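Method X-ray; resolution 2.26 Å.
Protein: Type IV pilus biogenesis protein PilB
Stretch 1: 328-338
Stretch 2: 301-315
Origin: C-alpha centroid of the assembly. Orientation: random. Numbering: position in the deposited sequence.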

# COMPACT_ATOMS: atom_id res chain seq x y z
N GLU A 328 -14.16 -0.68 -30.00
CA GLU A 328 -14.88 -1.07 -31.20
C GLU A 328 -15.00 -2.58 -31.18
O GLU A 328 -14.04 -3.27 -30.83
CB GLU A 328 -14.16 -0.68 -32.51
CG GLU A 328 -13.82 0.80 -32.69
CD GLU A 328 -12.88 1.00 -33.88
OE1 GLU A 328 -13.13 0.35 -34.92
OE2 GLU A 328 -11.88 1.74 -33.77
N TYR A 329 -16.16 -3.10 -31.59
CA TYR A 329 -16.35 -4.54 -31.58
C TYR A 329 -15.33 -5.25 -32.48
O TYR A 329 -14.90 -6.37 -32.18
CB TYR A 329 -17.79 -4.91 -31.99
CG TYR A 329 -17.96 -6.40 -32.12
CD1 TYR A 329 -18.11 -7.20 -30.99
CD2 TYR A 329 -17.89 -7.03 -33.37
CE1 TYR A 329 -18.22 -8.59 -31.09
CE2 TYR A 329 -17.99 -8.41 -33.48
CZ TYR A 329 -18.16 -9.18 -32.34
OH TYR A 329 -18.27 -10.55 -32.44
N SER A 330 -14.92 -4.61 -33.58
CA SER A 330 -13.96 -5.27 -34.46
C SER A 330 -12.59 -5.43 -33.81
O SER A 330 -11.78 -6.23 -34.29
CB SER A 330 -13.82 -4.49 -35.77
OG SER A 330 -13.65 -3.12 -35.50
N ARG A 331 -12.28 -4.70 -32.75
CA ARG A 331 -10.97 -4.84 -32.14
C ARG A 331 -10.96 -5.78 -30.93
O ARG A 331 -9.92 -5.90 -30.26
CB ARG A 331 -10.43 -3.46 -31.79
CG ARG A 331 -10.16 -2.66 -33.06
CD ARG A 331 -9.32 -1.43 -32.83
NE ARG A 331 -10.05 -0.43 -32.07
CZ ARG A 331 -9.91 -0.25 -30.75
NH1 ARG A 331 -9.07 -0.99 -30.03
NH2 ARG A 331 -10.59 0.71 -30.15
N LEU A 332 -12.05 -6.50 -30.69
CA LEU A 332 -12.28 -7.23 -29.45
C LEU A 332 -11.90 -8.69 -29.64
O LEU A 332 -12.47 -9.38 -30.49
CB LEU A 332 -13.74 -7.12 -29.00
CG LEU A 332 -14.10 -7.85 -27.70
CD1 LEU A 332 -13.47 -7.16 -26.49
CD2 LEU A 332 -15.62 -7.98 -27.49
N GLY A 333 -10.94 -9.16 -28.86
CA GLY A 333 -10.75 -10.59 -28.68
C GLY A 333 -11.54 -11.02 -27.46
O GLY A 333 -11.59 -10.31 -26.46
N TYR A 334 -12.21 -12.17 -27.56
CA TYR A 334 -12.99 -12.65 -26.42
C TYR A 334 -13.39 -14.10 -26.61
O TYR A 334 -13.46 -14.61 -27.73
CB TYR A 334 -14.24 -11.82 -26.21
CG TYR A 334 -15.25 -11.97 -27.30
CD1 TYR A 334 -15.09 -11.29 -28.51
CD2 TYR A 334 -16.37 -12.78 -27.14
CE1 TYR A 334 -16.02 -11.41 -29.54
CE2 TYR A 334 -17.32 -12.90 -28.16
CZ TYR A 334 -17.12 -12.21 -29.37
OH TYR A 334 -18.03 -12.30 -30.40
N ASP A 335 -13.70 -14.75 -25.49
CA ASP A 335 -14.19 -16.12 -25.44
C ASP A 335 -15.31 -16.18 -24.40
O ASP A 335 -15.06 -16.11 -23.19
CB ASP A 335 -13.05 -17.08 -25.09
CG ASP A 335 -13.53 -18.46 -24.75
OD1 ASP A 335 -14.66 -18.80 -25.14
OD2 ASP A 335 -12.76 -19.23 -24.12
N LEU A 336 -16.56 -16.30 -24.87
CA LEU A 336 -17.70 -16.30 -23.96
C LEU A 336 -17.69 -17.48 -22.99
O LEU A 336 -18.29 -17.39 -21.93
CB LEU A 336 -19.02 -16.32 -24.74
CG LEU A 336 -19.28 -15.12 -25.66
CD1 LEU A 336 -20.34 -15.44 -26.72
CD2 LEU A 336 -19.70 -13.94 -24.84
N TYR A 337 -17.03 -18.57 -23.32
CA TYR A 337 -17.03 -19.74 -22.46
C TYR A 337 -15.81 -19.84 -21.55
O TYR A 337 -15.76 -20.77 -20.73
CB TYR A 337 -17.13 -21.00 -23.32
CG TYR A 337 -18.43 -21.00 -24.09
CD1 TYR A 337 -19.64 -21.16 -23.44
CD2 TYR A 337 -18.44 -20.78 -25.46
CE1 TYR A 337 -20.83 -21.15 -24.14
CE2 TYR A 337 -19.62 -20.77 -26.17
CZ TYR A 337 -20.82 -20.95 -25.50
OH TYR A 337 -22.00 -20.93 -26.20
N SER A 338 -14.84 -18.93 -21.67
CA SER A 338 -13.63 -18.89 -20.82
C SER A 338 -12.95 -20.25 -20.73
O SER A 338 -12.54 -20.68 -19.65
CB SER A 338 -13.94 -18.36 -19.42
OG SER A 338 -14.75 -17.19 -19.47
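Stretch 2, residues 301-315: NRVDLSQGAGRVTFN

Three backbone hydrogen bonds fix stretch 2 against stretch 1. Tyr334 and Val312 form a reciprocal pair, Tyr334 N to Val312 O at 3.0 Å and Val312 N to Tyr334 O at 2.9 Å, and just past the strand Leu336 N reaches Gly310 O at 2.8 Å. The rule is antiparallel pairing in a short register: strand 311-314 runs against strand 332-335 with 129° between their N-to-C directions, well short of 180°, and the axes approach to 4.7 Å. The next pair, Asp335 with Arg311, is non-hydrogen-bonded, its CA atoms 4.2 Å apart and Asp335 CB 3.9 Å from Arg311 CB. Strand 311-314 also pairs with the strand that begins at Arg302 in its own stretch, Val303 and Thr313 exchanging backbone bonds, so stretch 2 arrives as a hairpin.

Gly310 marks where the register ends. Its phi of 71° favours glycine, and a CB there would lie 2.5 Å from Tyr337 CE2, so the bare backbone makes room for that ring, whose edge meets Ala309 O, with Tyr337 CD2 at 3.3 Å. On stretch 1 the chain leaves the strand through a type I turn from Asp335 to Ser338, where Asp335 OD1 accepts Tyr337 N at 3.0 Å.

On the face shared by Tyr334 and Val312, Tyr334 CE1 packs 3.6 Å from Val312 CG2, while Tyr334 OH lies 3.6 Å from Ser306 CB and is hydrogen-bonded to Tyr329 OH at 2.7 Å. At the other end of the strand Phe314 points toward stretch 1 and presents its ring edge to backbone, Phe314 CZ 3.5 Å from Ser330 O and Phe314 CE1 3.7 Å from Leu332 O. Farther out, Arg302, extended and salt-bridged to Asp304, brings NH2 within 3.6 Å of Tyr329 CE2.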

# COMPACT_ATOMS: atom_id res chain seq x y z
N ASN A 301 -5.73 -12.40 -39.78
CA ASN A 301 -5.32 -12.29 -38.39
C ASN A 301 -6.48 -12.55 -37.45
O ASN A 301 -6.32 -13.24 -36.44
CB ASN A 301 -4.73 -10.91 -38.13
CG ASN A 301 -3.92 -10.86 -36.86
OD1 ASN A 301 -3.39 -11.88 -36.40
ND2 ASN A 301 -3.82 -9.68 -36.27
N ARG A 302 -7.66 -12.01 -37.77
CA ARG A 302 -8.86 -12.17 -36.96
C ARG A 302 -9.61 -13.41 -37.43
O ARG A 302 -10.04 -13.48 -38.58
CB ARG A 302 -9.74 -10.92 -37.07
CG ARG A 302 -11.06 -10.95 -36.33
CD ARG A 302 -11.78 -9.66 -36.62
NE ARG A 302 -12.98 -9.46 -35.80
CZ ARG A 302 -14.17 -10.00 -36.07
NH1 ARG A 302 -14.33 -10.78 -37.14
NH2 ARG A 302 -15.20 -9.76 -35.29
N VAL A 303 -9.74 -14.39 -36.54
CA VAL A 303 -10.55 -15.57 -36.82
C VAL A 303 -11.80 -15.50 -35.97
O VAL A 303 -11.74 -15.39 -34.73
CB VAL A 303 -9.75 -16.87 -36.60
CG1 VAL A 303 -9.02 -16.81 -35.31
CG2 VAL A 303 -10.69 -18.05 -36.63
N ASP A 304 -12.95 -15.55 -36.65
CA ASP A 304 -14.26 -15.27 -36.07
C ASP A 304 -14.99 -16.60 -35.88
O ASP A 304 -15.67 -17.09 -36.79
CB ASP A 304 -15.03 -14.33 -36.98
CG ASP A 304 -16.33 -13.88 -36.39
OD1 ASP A 304 -16.87 -14.59 -35.53
OD2 ASP A 304 -16.82 -12.80 -36.78
N LEU A 305 -14.85 -17.18 -34.69
CA LEU A 305 -15.59 -18.38 -34.32
C LEU A 305 -16.81 -18.05 -33.47
O LEU A 305 -17.22 -18.86 -32.63
CB LEU A 305 -14.68 -19.35 -33.57
CG LEU A 305 -13.44 -19.81 -34.34
CD1 LEU A 305 -12.65 -20.89 -33.59
CD2 LEU A 305 -13.88 -20.31 -35.70
N SER A 306 -17.42 -16.87 -33.69
CA SER A 306 -18.33 -16.31 -32.70
C SER A 306 -19.67 -17.04 -32.65
O SER A 306 -20.24 -17.18 -31.55
CB SER A 306 -18.55 -14.82 -32.97
OG SER A 306 -19.21 -14.61 -34.21
N GLN A 307 -20.18 -17.52 -33.78
CA GLN A 307 -21.52 -18.09 -33.77
C GLN A 307 -21.49 -19.57 -33.41
O GLN A 307 -22.44 -20.09 -32.80
CB GLN A 307 -22.20 -17.89 -35.13
CG GLN A 307 -22.16 -16.47 -35.74
CD GLN A 307 -22.13 -15.30 -34.74
OE1 GLN A 307 -22.50 -15.44 -33.57
NE2 GLN A 307 -21.69 -14.14 -35.22
N GLY A 308 -20.40 -20.27 -33.74
CA GLY A 308 -20.36 -21.71 -33.49
C GLY A 308 -19.34 -22.15 -32.47
O GLY A 308 -19.00 -23.33 -32.40
N ALA A 309 -18.83 -21.21 -31.68
CA ALA A 309 -17.87 -21.55 -30.64
C ALA A 309 -17.82 -20.46 -29.57
O ALA A 309 -17.18 -20.64 -28.53
CB ALA A 309 -16.48 -21.79 -31.23
N GLY A 310 -18.45 -19.32 -29.85
CA GLY A 310 -18.53 -18.23 -28.89
C GLY A 310 -17.24 -17.49 -28.65
O GLY A 310 -16.98 -17.06 -27.50
N ARG A 311 -16.40 -17.32 -29.67
CA ARG A 311 -15.17 -16.57 -29.46
C ARG A 311 -14.65 -15.97 -30.76
O ARG A 311 -14.93 -16.46 -31.86
CB ARG A 311 -14.09 -17.44 -28.83
CG ARG A 311 -13.68 -18.63 -29.65
CD ARG A 311 -12.44 -19.23 -29.05
NE ARG A 311 -11.91 -20.35 -29.80
CZ ARG A 311 -12.23 -21.62 -29.58
NH1 ARG A 311 -13.11 -21.94 -28.63
NH2 ARG A 311 -11.68 -22.57 -30.33
N VAL A 312 -13.88 -14.89 -30.61
CA VAL A 312 -13.14 -14.25 -31.68
C VAL A 312 -11.71 -14.05 -31.21
O VAL A 312 -11.47 -13.48 -30.14
CB VAL A 312 -13.76 -12.90 -32.07
CG1 VAL A 312 -12.90 -12.20 -33.10
CG2 VAL A 312 -15.18 -13.10 -32.58
N THR A 313 -10.75 -14.51 -32.00
CA THR A 313 -9.37 -14.44 -31.56
C THR A 313 -8.50 -13.85 -32.66
O THR A 313 -8.86 -13.81 -33.84
CB THR A 313 -8.91 -15.83 -31.10
OG1 THR A 313 -7.48 -15.83 -30.90
CG2 THR A 313 -9.35 -16.91 -32.10
N PHE A 314 -7.35 -13.32 -32.24
CA PHE A 314 -6.36 -12.79 -33.16
C PHE A 314 -5.12 -13.67 -33.10
O PHE A 314 -4.57 -13.89 -32.02
CB PHE A 314 -6.03 -11.33 -32.85
CG PHE A 314 -7.18 -10.39 -33.11
CD1 PHE A 314 -8.19 -10.20 -32.15
CD2 PHE A 314 -7.26 -9.69 -34.31
CE1 PHE A 314 -9.26 -9.32 -32.40
CE2 PHE A 314 -8.32 -8.81 -34.56
CZ PHE A 314 -9.31 -8.63 -33.61
N ASN A 315 -4.72 -14.20 -34.27
CA ASN A 315 -3.52 -15.03 -34.37
C ASN A 315 -2.29 -14.28 -33.87
O ASN A 315 -1.48 -14.83 -33.12
CB ASN A 315 -3.31 -15.48 -35.82
CG ASN A 315 -4.38 -16.45 -36.30
OD1 ASN A 315 -4.84 -17.31 -35.54
ND2 ASN A 315 -4.78 -16.32 -37.57